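Local coordinates for protein pyruvate kinase 1 (Trypanosoma brucei brucei, PDB 4HYW) that catalyses, as a pyruvate kinase, the transfer of a phosphoryl group from phosphoenolpyruvate to ADP, giving pyruvate and ATP in the last step of glycolysis, at residues Ile236-Glu241 with Glu254-Ile259; Lys86-Arg91 with Ala211-Thr216; Asp97-Phe102 with His169-Asp174; Ile127-Leu132 with Val185-Val190. One frame throughout, in Å; residues are numbered along the deposited sequence.

Interaction 1: Ile236-Glu241 with Glu254-Ile259. With MG (magnesium ion), chain C.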
loop_
_atom_site.group_PDB
_atom_site.type_symbol
_atom_site.label_atom_id
_atom_site.label_comp_id
_atom_site.label_asym_id
_atom_site.label_seq_id
_atom_site.Cartn_x
_atom_site.Cartn_y
_atom_site.Cartn_z
ATOM N N ILE A 236 -34.282 -6.148 -14.509
ATOM C CA ILE A 236 -34.308 -7.497 -13.917
ATOM C C ILE A 236 -33.253 -7.642 -12.799
ATOM O O ILE A 236 -32.030 -7.518 -13.044
ATOM C CB ILE A 236 -34.095 -8.588 -14.983
ATOM C CG1 ILE A 236 -35.134 -8.434 -16.101
ATOM C CG2 ILE A 236 -34.197 -9.985 -14.367
ATOM C CD1 ILE A 236 -35.051 -9.521 -17.147
ATOM N N ILE A 237 -33.741 -7.739 -11.565
ATOM C CA ILE A 237 -32.902 -7.994 -10.420
ATOM C C ILE A 237 -32.996 -9.476 -10.125
ATOM O O ILE A 237 -34.058 -9.969 -9.760
ATOM C CB ILE A 237 -33.397 -7.230 -9.158
ATOM C CG1 ILE A 237 -33.624 -5.735 -9.444
ATOM C CG2 ILE A 237 -32.406 -7.404 -8.012
ATOM C CD1 ILE A 237 -32.407 -5.008 -9.990
ATOM N N SER A 238 -31.912 -10.197 -10.314
ATOM C CA SER A 238 -31.942 -11.637 -10.098
ATOM C C SER A 238 -31.747 -11.989 -8.629
ATOM O O SER A 238 -30.829 -11.470 -7.967
ATOM C CB SER A 238 -30.909 -12.336 -10.957
ATOM O OG SER A 238 -31.211 -12.126 -12.325
ATOM N N LYS A 239 -32.659 -12.812 -8.113
ATOM C CA LYS A 239 -32.530 -13.386 -6.783
ATOM C C LYS A 239 -31.627 -14.618 -6.771
ATOM O O LYS A 239 -31.927 -15.635 -7.395
ATOM C CB LYS A 239 -33.914 -13.733 -6.222
ATOM C CG LYS A 239 -34.797 -12.512 -6.053
ATOM C CD LYS A 239 -36.252 -12.877 -5.858
ATOM C CE LYS A 239 -36.557 -13.315 -4.430
ATOM N NZ LYS A 239 -37.885 -14.001 -4.423
ATOM N N ILE A 240 -30.540 -14.537 -6.019
ATOM C CA ILE A 240 -29.659 -15.682 -5.842
ATOM C C ILE A 240 -30.125 -16.527 -4.648
ATOM O O ILE A 240 -30.260 -16.025 -3.555
ATOM C CB ILE A 240 -28.205 -15.226 -5.627
ATOM C CG1 ILE A 240 -27.767 -14.339 -6.787
ATOM C CG2 ILE A 240 -27.280 -16.430 -5.480
ATOM C CD1 ILE A 240 -27.901 -14.993 -8.151
ATOM N N GLU A 241 -30.442 -17.796 -4.896
ATOM C CA GLU A 241 -31.276 -18.561 -3.963
ATOM C C GLU A 241 -30.714 -19.918 -3.650
ATOM O O GLU A 241 -31.180 -20.565 -2.732
ATOM C CB GLU A 241 -32.712 -18.706 -4.498
ATOM C CG GLU A 241 -33.544 -17.449 -4.358
ATOM C CD GLU A 241 -35.026 -17.709 -4.517
ATOM O OE1 GLU A 241 -35.479 -18.797 -4.096
ATOM O OE2 GLU A 241 -35.745 -16.831 -5.062
ATOM N N GLU A 254 -23.540 -10.480 -15.263
ATOM C CA GLU A 254 -23.416 -9.914 -16.606
ATOM C C GLU A 254 -24.802 -9.740 -17.249
ATOM O O GLU A 254 -25.120 -8.680 -17.742
ATOM C CB GLU A 254 -22.507 -10.790 -17.478
ATOM C CG GLU A 254 -22.031 -10.139 -18.775
ATOM C CD GLU A 254 -23.030 -10.299 -19.926
ATOM O OE1 GLU A 254 -23.918 -11.191 -19.849
ATOM O OE2 GLU A 254 -22.925 -9.532 -20.921
ATOM N N ALA A 255 -25.672 -10.731 -17.073
ATOM C CA ALA A 255 -26.964 -10.747 -17.748
ATOM C C ALA A 255 -28.032 -9.895 -17.074
ATOM O O ALA A 255 -29.066 -9.589 -17.684
ATOM C CB ALA A 255 -27.459 -12.167 -17.903
ATOM N N SER A 256 -27.821 -9.540 -15.807
ATOM C CA SER A 256 -28.884 -8.897 -15.025
ATOM C C SER A 256 -28.654 -7.398 -14.958
ATOM O O SER A 256 -27.563 -6.917 -15.296
ATOM C CB SER A 256 -28.932 -9.480 -13.612
ATOM O OG SER A 256 -29.187 -10.882 -13.631
ATOM N N ASN A 257 -29.666 -6.655 -14.510
ATOM C CA ASN A 257 -29.465 -5.248 -14.173
ATOM C C ASN A 257 -29.014 -5.089 -12.713
ATOM O O ASN A 257 -28.609 -4.025 -12.300
ATOM C CB ASN A 257 -30.749 -4.439 -14.413
ATOM C CG ASN A 257 -31.328 -4.651 -15.808
ATOM O OD1 ASN A 257 -32.283 -5.405 -15.990
ATOM N ND2 ASN A 257 -30.785 -3.963 -16.774
ATOM N N GLY A 258 -29.147 -6.158 -11.931
ATOM C CA GLY A 258 -28.886 -6.102 -10.497
ATOM C C GLY A 258 -29.093 -7.443 -9.818
ATOM O O GLY A 258 -29.596 -8.393 -10.430
ATOM N N ILE A 259 -28.720 -7.518 -8.548
ATOM C CA ILE A 259 -28.812 -8.756 -7.810
ATOM C C ILE A 259 -29.534 -8.547 -6.473
ATOM O O ILE A 259 -29.362 -7.494 -5.813
ATOM C CB ILE A 259 -27.414 -9.298 -7.507
ATOM C CG1 ILE A 259 -26.661 -9.610 -8.809
ATOM C CG2 ILE A 259 -27.510 -10.483 -6.547
ATOM C CD1 ILE A 259 -27.346 -10.636 -9.700
HETATM MG MG MG C . -37.534 -19.694 -3.688
HETATM O O HOH W 1 -38.174 -17.676 -4.083
HETATM O O HOH W 2 -37.627 -20.012 -5.765
HETATM O O HOH W 3 -36.580 -21.110 -2.669
HETATM O O HOH W 4 -39.211 -19.545 -2.372
#
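Parallel strand pairing joins Ile236-Glu241 to Glu254-Ile259 in the buried wall of the barrel, where the second segment leaves helix 249-255 and enters strand 258-262. Ile237 and Ser238 stand level with Gly258 and Ile259, and the backbone bond from Ser238 N to Gly258 O is 2.9 Å long. Just before strand 258-262, Asn257 extends the pairing with both side chain and backbone: its OD1 receives Ile236 N at 2.6 Å, nearly straight at 170°, while Asn257 N is given back to Ile236 O. Arg224 also binds that amide oxygen, so two donors grip it. Two adjacent parallel strands with a helical connection between them make this one beta-alpha-beta crossover of the eight-stranded TIM barrel. On the helix-covered side, the hydroxyls of Ser238 and Ser256 meet at 2.7 Å, with Ser238 OG as donor; Ser256 OG is also tied to Ile252 O. Further along the same side, Ile240 CG1 lies 3.9 Å from Ile259 CG2 as the two side chains cross obliquely beneath helix 274-289. Ile237 points the other way, and its CD1 lies over Gly258 CA at 3.7 Å, using the space that the glycine leaves on that face. At the C-terminal end of strand 235-240, Glu241 reaches out in an extended chain and binds the magnesium ion through OE1 at 2.3 Å. Asp265 and four waters complete the metal's shell, one of the waters also donating to Glu241 OE2.

Interaction 2: Lys86-Arg91 with Ala211-Thr216; sequences KGPEIR and ASFIRT
At the rim of the metal-binding active site, where the loops after strands 80-84 and 208-211 meet, Gly87 packs against Ser212. Gly87 CA lies 3.9 Å from Ser212 CB, a close fit made by a glycine, whose positive phi goes with that residue. Ser212 OG stands beside its own backbone N (chi1 -67°), which turns it to the Lys86 side of the gap; it is hydrogen-bonded to Thr85 O and takes a second bond from Lys239 NZ. Pro88 supplies the apolar part. Its CG comes obliquely to within 4.1 Å of Phe213 CD2 and stands equally far from Arg215 NH2, touching ring and guanidinium together. Those two flat groups are set against each other by Arg215 itself: its bent chain brings NE back to Phe213 O at 2.7 Å, almost straight at 172° and in the guanidinium plane, while Phe213 CE2 lies over one face of the group, offset toward its rim. On the side away from Ser212, Lys86 and Arg91 share the carboxylate of Glu89 in a salt-bridge network. With the bound potassium about 4 Å from the Ser212 side chain and the magnesium about 5 Å from that of Phe213, this is the loop-lined catalytic end of a TIM barrel.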
loop_
_atom_site.group_PDB
_atom_site.type_symbol
_atom_site.label_atom_id
_atom_site.label_comp_id
_atom_site.label_asym_id
_atom_site.label_seq_id
_atom_site.Cartn_x
_atom_site.Cartn_y
_atom_site.Cartn_z
ATOM N N LYS A 86 -43.281 -15.316 -7.816
ATOM C CA LYS A 86 -43.348 -16.600 -7.124
ATOM C C LYS A 86 -42.200 -17.513 -7.541
ATOM O O LYS A 86 -41.461 -18.017 -6.704
ATOM C CB LYS A 86 -44.691 -17.280 -7.379
ATOM C CG LYS A 86 -44.862 -18.592 -6.628
ATOM C CD LYS A 86 -46.156 -19.294 -7.025
ATOM C CE LYS A 86 -47.100 -19.441 -5.845
ATOM N NZ LYS A 86 -46.595 -20.437 -4.859
ATOM N N GLY A 87 -42.017 -17.672 -8.844
ATOM C CA GLY A 87 -40.938 -18.499 -9.367
ATOM C C GLY A 87 -41.329 -19.962 -9.380
ATOM O O GLY A 87 -42.284 -20.356 -8.723
ATOM N N PRO A 88 -40.591 -20.785 -10.131
ATOM C CA PRO A 88 -40.966 -22.180 -10.126
ATOM C C PRO A 88 -40.668 -22.799 -8.763
ATOM O O PRO A 88 -39.868 -22.254 -8.002
ATOM C CB PRO A 88 -40.052 -22.775 -11.190
ATOM C CG PRO A 88 -38.791 -21.968 -11.055
ATOM C CD PRO A 88 -39.235 -20.576 -10.672
ATOM N N GLU A 89 -41.265 -23.959 -8.504
ATOM C CA GLU A 89 -41.260 -24.581 -7.185
ATOM C C GLU A 89 -41.115 -26.095 -7.333
ATOM O O GLU A 89 -41.592 -26.681 -8.306
ATOM C CB GLU A 89 -42.576 -24.290 -6.458
ATOM C CG GLU A 89 -42.695 -22.885 -5.921
ATOM C CD GLU A 89 -43.989 -22.662 -5.169
ATOM O OE1 GLU A 89 -45.024 -23.246 -5.569
ATOM O OE2 GLU A 89 -43.972 -21.886 -4.184
ATOM N N ILE A 90 -40.508 -26.735 -6.339
ATOM C CA ILE A 90 -40.733 -28.144 -6.112
ATOM C C ILE A 90 -41.573 -28.344 -4.838
ATOM O O ILE A 90 -41.256 -27.802 -3.765
ATOM C CB ILE A 90 -39.394 -28.916 -5.998
ATOM C CG1 ILE A 90 -38.467 -28.563 -7.171
ATOM C CG2 ILE A 90 -39.638 -30.415 -5.955
ATOM C CD1 ILE A 90 -37.097 -29.237 -7.104
ATOM N N ARG A 91 -42.599 -29.176 -4.934
ATOM C CA ARG A 91 -43.423 -29.479 -3.771
ATOM C C ARG A 91 -43.728 -30.964 -3.658
ATOM O O ARG A 91 -43.686 -31.694 -4.648
ATOM C CB ARG A 91 -44.713 -28.670 -3.825
ATOM C CG ARG A 91 -44.492 -27.248 -4.320
ATOM C CD ARG A 91 -45.538 -26.305 -3.780
ATOM N NE ARG A 91 -45.345 -26.028 -2.357
ATOM C CZ ARG A 91 -45.187 -24.809 -1.842
ATOM N NH1 ARG A 91 -45.161 -23.743 -2.637
ATOM N NH2 ARG A 91 -45.086 -24.653 -0.530
ATOM N N ALA A 211 -36.606 -11.344 -9.854
ATOM C CA ALA A 211 -36.814 -12.659 -10.440
ATOM C C ALA A 211 -36.318 -13.787 -9.543
ATOM O O ALA A 211 -35.115 -13.941 -9.331
ATOM C CB ALA A 211 -36.145 -12.732 -11.783
ATOM N N SER A 212 -37.241 -14.653 -9.139
ATOM C CA SER A 212 -36.952 -15.708 -8.176
ATOM C C SER A 212 -36.107 -16.819 -8.759
ATOM O O SER A 212 -36.178 -17.099 -9.948
ATOM C CB SER A 212 -38.248 -16.290 -7.621
ATOM O OG SER A 212 -38.935 -15.332 -6.831
ATOM N N PHE A 213 -35.274 -17.424 -7.909
ATOM C CA PHE A 213 -34.644 -18.684 -8.203
ATOM C C PHE A 213 -33.837 -18.687 -9.515
ATOM O O PHE A 213 -33.829 -19.674 -10.249
ATOM C CB PHE A 213 -35.688 -19.794 -8.203
ATOM C CG PHE A 213 -35.132 -21.148 -7.904
ATOM C CD1 PHE A 213 -34.498 -21.408 -6.695
ATOM C CD2 PHE A 213 -35.326 -22.197 -8.789
ATOM C CE1 PHE A 213 -34.036 -22.686 -6.385
ATOM C CE2 PHE A 213 -34.843 -23.474 -8.496
ATOM C CZ PHE A 213 -34.203 -23.718 -7.291
ATOM N N ILE A 214 -33.066 -17.635 -9.741
ATOM C CA ILE A 214 -32.149 -17.597 -10.877
ATOM C C ILE A 214 -30.884 -18.397 -10.633
ATOM O O ILE A 214 -30.116 -18.116 -9.696
ATOM C CB ILE A 214 -31.759 -16.174 -11.223
ATOM C CG1 ILE A 214 -32.999 -15.391 -11.682
ATOM C CG2 ILE A 214 -30.666 -16.177 -12.282
ATOM C CD1 ILE A 214 -33.555 -15.845 -13.016
ATOM N N ARG A 215 -30.604 -19.323 -11.538
ATOM C CA ARG A 215 -29.483 -20.249 -11.361
ATOM C C ARG A 215 -28.451 -20.100 -12.462
ATOM O O ARG A 215 -27.318 -20.554 -12.308
ATOM C CB ARG A 215 -29.996 -21.696 -11.331
ATOM C CG ARG A 215 -30.966 -21.968 -10.196
ATOM C CD ARG A 215 -32.092 -22.905 -10.617
ATOM N NE ARG A 215 -33.196 -22.155 -11.189
ATOM C CZ ARG A 215 -34.025 -22.626 -12.113
ATOM N NH1 ARG A 215 -33.903 -23.862 -12.547
ATOM N NH2 ARG A 215 -34.964 -21.850 -12.614
ATOM N N THR A 216 -28.871 -19.554 -13.612
ATOM C CA THR A 216 -28.008 -19.460 -14.797
ATOM C C THR A 216 -28.253 -18.131 -15.535
ATOM O O THR A 216 -29.365 -17.605 -15.532
ATOM C CB THR A 216 -28.279 -20.631 -15.801
ATOM O OG1 THR A 216 -29.501 -20.381 -16.506
ATOM C CG2 THR A 216 -28.381 -21.957 -15.095
#

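Interaction 3: Asp97-Phe102 with His169-Asp174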
loop_
_atom_site.group_PDB
_atom_site.type_symbol
_atom_site.label_atom_id
_atom_site.label_comp_id
_atom_site.label_asym_id
_atom_site.label_seq_id
_atom_site.Cartn_x
_atom_site.Cartn_y
_atom_site.Cartn_z
ATOM N N ASP A 97 -55.569 -37.778 4.779
ATOM C CA ASP A 97 -55.924 -37.088 6.014
ATOM C C ASP A 97 -55.261 -35.710 6.115
ATOM O O ASP A 97 -55.337 -35.049 7.155
ATOM C CB ASP A 97 -55.583 -37.958 7.237
ATOM C CG ASP A 97 -56.197 -39.371 7.147
ATOM O OD1 ASP A 97 -57.226 -39.542 6.448
ATOM O OD2 ASP A 97 -55.643 -40.308 7.766
ATOM N N GLY A 98 -54.620 -35.282 5.024
ATOM C CA GLY A 98 -54.068 -33.931 4.928
ATOM C C GLY A 98 -52.784 -33.718 5.719
ATOM O O GLY A 98 -52.233 -32.608 5.743
ATOM N N GLU A 99 -52.301 -34.778 6.366
ATOM C CA GLU A 99 -51.097 -34.683 7.194
ATOM C C GLU A 99 -50.498 -36.046 7.557
ATOM O O GLU A 99 -51.159 -37.078 7.447
ATOM C CB GLU A 99 -51.385 -33.878 8.459
ATOM C CG GLU A 99 -52.290 -34.583 9.455
ATOM C CD GLU A 99 -52.342 -33.871 10.792
ATOM O OE1 GLU A 99 -51.398 -33.119 11.103
ATOM O OE2 GLU A 99 -53.334 -34.049 11.522
ATOM N N VAL A 100 -49.235 -36.037 7.972
ATOM C CA VAL A 100 -48.563 -37.244 8.455
ATOM C C VAL A 100 -47.329 -36.870 9.242
ATOM O O VAL A 100 -46.641 -35.898 8.905
ATOM C CB VAL A 100 -48.169 -38.178 7.292
ATOM C CG1 VAL A 100 -46.929 -37.661 6.581
ATOM C CG2 VAL A 100 -47.957 -39.598 7.789
ATOM N N SER A 101 -47.070 -37.604 10.324
ATOM C CA SER A 101 -45.977 -37.258 11.251
ATOM C C SER A 101 -44.821 -38.225 11.124
ATOM O O SER A 101 -45.019 -39.427 11.042
ATOM C CB SER A 101 -46.474 -37.247 12.689
ATOM O OG SER A 101 -47.491 -36.286 12.866
ATOM N N PHE A 102 -43.611 -37.691 11.092
ATOM C CA PHE A 102 -42.419 -38.508 10.978
ATOM C C PHE A 102 -41.570 -38.379 12.234
ATOM O O PHE A 102 -41.520 -37.318 12.857
ATOM C CB PHE A 102 -41.603 -38.076 9.766
ATOM C CG PHE A 102 -42.281 -38.330 8.457
ATOM C CD1 PHE A 102 -42.238 -39.596 7.865
ATOM C CD2 PHE A 102 -42.947 -37.307 7.798
ATOM C CE1 PHE A 102 -42.849 -39.829 6.650
ATOM C CE2 PHE A 102 -43.560 -37.535 6.575
ATOM C CZ PHE A 102 -43.525 -38.802 6.007
ATOM N N HIS A 169 -37.935 -35.028 13.926
ATOM C CA HIS A 169 -39.386 -34.951 14.138
ATOM C C HIS A 169 -40.011 -33.858 13.300
ATOM O O HIS A 169 -39.570 -32.709 13.338
ATOM C CB HIS A 169 -39.698 -34.705 15.617
ATOM C CG HIS A 169 -39.343 -35.869 16.525
ATOM N ND1 HIS A 169 -40.077 -37.004 16.580
ATOM C CD2 HIS A 169 -38.308 -36.028 17.454
ATOM C CE1 HIS A 169 -39.534 -37.847 17.481
ATOM N NE2 HIS A 169 -38.451 -37.253 18.010
ATOM N N HIS A 170 -41.054 -34.207 12.546
ATOM C CA HIS A 170 -41.837 -33.209 11.842
ATOM C C HIS A 170 -43.192 -33.696 11.395
ATOM O O HIS A 170 -43.361 -34.844 10.988
ATOM C CB HIS A 170 -41.059 -32.656 10.662
ATOM C CG HIS A 170 -41.610 -31.361 10.125
ATOM N ND1 HIS A 170 -41.595 -30.216 10.838
ATOM C CD2 HIS A 170 -42.180 -31.048 8.890
ATOM C CE1 HIS A 170 -42.127 -29.225 10.100
ATOM N NE2 HIS A 170 -42.481 -29.732 8.911
ATOM N N ARG A 171 -44.165 -32.797 11.455
ATOM C CA ARG A 171 -45.503 -33.032 10.924
ATOM C C ARG A 171 -45.617 -32.360 9.551
ATOM O O ARG A 171 -45.257 -31.200 9.382
ATOM C CB ARG A 171 -46.537 -32.453 11.897
ATOM C CG ARG A 171 -47.986 -32.537 11.452
ATOM C CD ARG A 171 -48.852 -31.675 12.360
ATOM N NE ARG A 171 -50.183 -31.462 11.808
ATOM C CZ ARG A 171 -50.598 -30.327 11.244
ATOM N NH1 ARG A 171 -51.826 -30.248 10.751
ATOM N NH2 ARG A 171 -49.784 -29.283 11.146
ATOM N N LEU A 172 -46.097 -33.100 8.570
ATOM C CA LEU A 172 -46.009 -32.672 7.194
ATOM C C LEU A 172 -47.423 -32.514 6.651
ATOM O O LEU A 172 -48.239 -33.425 6.778
ATOM C CB LEU A 172 -45.254 -33.723 6.388
ATOM C CG LEU A 172 -44.323 -33.322 5.248
ATOM C CD1 LEU A 172 -43.374 -32.207 5.652
ATOM C CD2 LEU A 172 -43.554 -34.542 4.743
ATOM N N THR A 173 -47.731 -31.347 6.085
ATOM C CA THR A 173 -49.042 -31.138 5.468
ATOM C C THR A 173 -48.964 -31.128 3.937
ATOM O O THR A 173 -47.876 -31.250 3.354
ATOM C CB THR A 173 -49.758 -29.856 6.002
ATOM O OG1 THR A 173 -48.879 -28.726 5.927
ATOM C CG2 THR A 173 -50.207 -30.042 7.457
ATOM N N ASP A 174 -50.116 -30.999 3.292
ATOM C CA ASP A 174 -50.198 -31.052 1.833
ATOM C C ASP A 174 -49.250 -30.054 1.158
ATOM O O ASP A 174 -49.119 -28.913 1.596
ATOM C CB ASP A 174 -51.639 -30.795 1.370
ATOM C CG ASP A 174 -52.557 -32.004 1.589
ATOM O OD1 ASP A 174 -52.116 -32.990 2.225
ATOM O OD2 ASP A 174 -53.731 -31.946 1.151
#
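Phe102 and Leu172 carry the apolar half of this two-stranded antiparallel ribbon, and Glu99 the polar half. The ring of Phe102 leans across the ribbon so that CE2 comes to 3.5 Å from Leu172 CD2, the two side chains meeting at a slant. Val100, on the same face, adds a looser touch from CG1 to Leu172 CB at 4.3 Å. The backbone fixes this register: Val100 with Leu172 and Phe102 with His170 are hydrogen-bonded pairs, the straightest bond running from Phe102 N to His170 O at 2.9 Å and 172°. Between them, Ser101 and Arg171 form a non-hydrogen-bonded pair whose alpha carbons stand 4.3 Å apart.

Glu99 lies on the opposite face, with Ser101, Arg171 and Thr173. Its CG sits between the backbone N and the carbonyl carbon (chi1 70°), and from there the extended chain reaches across to Arg171, itself extended as far as NE. The carboxylate approaches the edge of the guanidinium with the two planes almost perpendicular, as a salt bridge, but the model sets them too close together for its details to be trusted. Thr173 CG2 lies over one face of the same guanidinium. In the backbone itself, Glu99 CA points a C-H at Leu172 O, 3.2 Å away.

The ribbon lies at the surface, its centre about 34 Å from the centre of the chain. Its Phe102 and His170 face rests on Met149 of strand 149-158, part of the larger mixed sheet, and His170 NE2 is hydrogen-bonded to Asp145, just after strand 141-144; Val100 packs against Phe95 and Lys122 in the neighbouring loops.

Interaction 4: Ile127-Leu132 with Val185-Val190; sequences IDYPQL and VDLPAV
One direct hydrogen bond joins the segments: Asp186 N gives its hydrogen to Tyr129 OH at 2.9 Å, 165° at the hydrogen, coming in at the edge of the phenol in the plane of the ring. Tyr129 has CG anti to its backbone N (chi1 -173°), which sends the ring across to the second segment and leaves OH 3.3 Å from Val185 CA. A water adds an indirect link. It accepts from Gln131 N at 2.8 Å, gives a weak bond to Asp186 OD1, and sits over one face of the tyrosine ring, offset toward its rim.

Van der Waals contacts fill in around this. Tyr129 CE1 stands 4.4 Å from Val185 CG1, and CD1 is as far from Leu187 CD2. Toward solvent, the aliphatic part of Gln131 passes Asp186 at about a right angle, with CG 3.4 Å from Asp186 OD2; its amide oxygen bonds instead to Asn134.

Gln131 is the N-cap residue of helix 132-135, and Tyr129 to Leu132 make a type I beta turn. In Val185-Val190, the carbonyls of Val185, Leu187 and Pro188 are bound by Arg215. This is loop-to-loop packing at the base of the B domain, the lid that pyruvate kinases carry as an insertion in the barrel sequence, where the chain returns toward helix 192-203.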
loop_
_atom_site.group_PDB
_atom_site.type_symbol
_atom_site.label_atom_id
_atom_site.label_comp_id
_atom_site.label_asym_id
_atom_site.label_seq_id
_atom_site.Cartn_x
_atom_site.Cartn_y
_atom_site.Cartn_z
ATOM N N ILE A 127 -43.077 -36.317 -4.875
ATOM C CA ILE A 127 -42.392 -35.048 -5.069
ATOM C C ILE A 127 -42.386 -34.732 -6.566
ATOM O O ILE A 127 -42.115 -35.610 -7.379
ATOM C CB ILE A 127 -40.947 -35.151 -4.554
ATOM C CG1 ILE A 127 -40.931 -35.397 -3.033
ATOM C CG2 ILE A 127 -40.145 -33.921 -4.951
ATOM C CD1 ILE A 127 -39.535 -35.439 -2.411
ATOM N N ASP A 128 -42.844 -33.539 -6.930
ATOM C CA ASP A 128 -43.194 -33.241 -8.332
ATOM C C ASP A 128 -41.964 -32.864 -9.198
ATOM O O ASP A 128 -42.067 -32.035 -10.093
ATOM C CB ASP A 128 -44.270 -32.136 -8.411
ATOM C CG ASP A 128 -43.774 -30.766 -7.865
ATOM O OD1 ASP A 128 -42.579 -30.645 -7.480
ATOM O OD2 ASP A 128 -44.574 -29.802 -7.856
ATOM N N TYR A 129 -40.832 -33.513 -8.963
ATOM C CA TYR A 129 -39.633 -33.217 -9.733
ATOM C C TYR A 129 -39.094 -34.449 -10.483
ATOM O O TYR A 129 -38.376 -35.249 -9.903
ATOM C CB TYR A 129 -38.547 -32.645 -8.812
ATOM C CG TYR A 129 -37.342 -32.168 -9.537
ATOM C CD1 TYR A 129 -37.415 -31.090 -10.402
ATOM C CD2 TYR A 129 -36.128 -32.832 -9.416
ATOM C CE1 TYR A 129 -36.281 -30.633 -11.071
ATOM C CE2 TYR A 129 -34.990 -32.369 -10.055
ATOM C CZ TYR A 129 -35.075 -31.277 -10.889
ATOM O OH TYR A 129 -33.962 -30.866 -11.593
ATOM N N PRO A 130 -39.416 -34.578 -11.791
ATOM C CA PRO A 130 -39.169 -35.857 -12.490
ATOM C C PRO A 130 -37.694 -36.271 -12.510
ATOM O O PRO A 130 -37.397 -37.461 -12.593
ATOM C CB PRO A 130 -39.660 -35.577 -13.915
ATOM C CG PRO A 130 -40.707 -34.521 -13.747
ATOM C CD PRO A 130 -40.206 -33.644 -12.621
ATOM N N GLN A 131 -36.780 -35.303 -12.434
ATOM C CA GLN A 131 -35.349 -35.608 -12.498
ATOM C C GLN A 131 -34.764 -35.987 -11.122
ATOM O O GLN A 131 -33.531 -35.982 -10.936
ATOM C CB GLN A 131 -34.562 -34.424 -13.101
ATOM C CG GLN A 131 -34.626 -34.311 -14.627
ATOM C CD GLN A 131 -33.941 -35.474 -15.338
ATOM O OE1 GLN A 131 -32.753 -35.735 -15.135
ATOM N NE2 GLN A 131 -34.692 -36.177 -16.172
ATOM N N LEU A 132 -35.643 -36.329 -10.172
ATOM C CA LEU A 132 -35.238 -36.492 -8.778
ATOM C C LEU A 132 -34.117 -37.530 -8.592
ATOM O O LEU A 132 -33.118 -37.256 -7.914
ATOM C CB LEU A 132 -36.441 -36.824 -7.872
ATOM C CG LEU A 132 -36.096 -36.950 -6.373
ATOM C CD1 LEU A 132 -35.488 -35.659 -5.828
ATOM C CD2 LEU A 132 -37.293 -37.383 -5.530
ATOM N N VAL A 185 -30.933 -28.025 -10.851
ATOM C CA VAL A 185 -32.368 -28.081 -10.767
ATOM C C VAL A 185 -32.897 -27.497 -12.050
ATOM O O VAL A 185 -32.654 -26.326 -12.347
ATOM C CB VAL A 185 -32.902 -27.268 -9.566
ATOM C CG1 VAL A 185 -34.374 -26.948 -9.746
ATOM C CG2 VAL A 185 -32.700 -28.039 -8.273
ATOM N N ASP A 186 -33.532 -28.334 -12.859
ATOM C CA ASP A 186 -33.816 -27.959 -14.232
ATOM C C ASP A 186 -35.233 -27.434 -14.436
ATOM O O ASP A 186 -35.803 -27.584 -15.509
ATOM C CB ASP A 186 -33.472 -29.102 -15.217
ATOM C CG ASP A 186 -34.575 -30.177 -15.311
ATOM O OD1 ASP A 186 -35.678 -29.991 -14.741
ATOM O OD2 ASP A 186 -34.335 -31.207 -15.982
ATOM N N LEU A 187 -35.761 -26.739 -13.436
ATOM C CA LEU A 187 -36.999 -25.985 -13.615
ATOM C C LEU A 187 -36.819 -24.860 -14.638
ATOM O O LEU A 187 -35.720 -24.320 -14.798
ATOM C CB LEU A 187 -37.495 -25.401 -12.288
ATOM C CG LEU A 187 -37.767 -26.334 -11.101
ATOM C CD1 LEU A 187 -37.720 -25.521 -9.819
ATOM C CD2 LEU A 187 -39.094 -27.068 -11.224
ATOM N N PRO A 188 -37.910 -24.490 -15.319
ATOM C CA PRO A 188 -37.897 -23.338 -16.209
ATOM C C PRO A 188 -37.573 -22.046 -15.465
ATOM O O PRO A 188 -37.780 -21.957 -14.253
ATOM C CB PRO A 188 -39.326 -23.295 -16.754
ATOM C CG PRO A 188 -40.144 -24.041 -15.749
ATOM C CD PRO A 188 -39.249 -25.100 -15.200
ATOM N N ALA A 189 -37.027 -21.077 -16.185
ATOM C CA ALA A 189 -36.805 -19.746 -15.642
ATOM C C ALA A 189 -38.107 -19.182 -15.110
ATOM O O ALA A 189 -38.158 -18.596 -14.038
ATOM C CB ALA A 189 -36.240 -18.834 -16.719
ATOM N N VAL A 190 -39.172 -19.395 -15.853
ATOM C CA VAL A 190 -40.433 -18.812 -15.506
ATOM C C VAL A 190 -41.519 -19.871 -15.565
ATOM O O VAL A 190 -41.577 -20.656 -16.504
ATOM C CB VAL A 190 -40.763 -17.623 -16.430
ATOM C CG1 VAL A 190 -40.047 -17.777 -17.762
ATOM C CG2 VAL A 190 -42.254 -17.509 -16.646
HETATM O O HOH W 5 -37.243 -32.782 -13.548
#

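Together the four contacts run from the barrel wall out into the inserted domain. Interactions 1 and 2 meet beside the metals, their centres 13 Å apart: Lys239 NZ lies 2.9 Å from Ser212 OG, and neighbouring strands are tied by Ile237 O and Ala211 N, also at 2.9 Å. Interaction 4 is centred 10 Å from interaction 2, joined through Arg215 NH1, 2.8 Å from Val185 O, and its Leu187 side chain is about 8 Å from the magnesium. Interaction 3 is the outlier, with centres 36 Å from interaction 1 and 23 Å from interaction 4. Along the chain, interactions 3 and 4 interleave, and both fall between the segments of interaction 2.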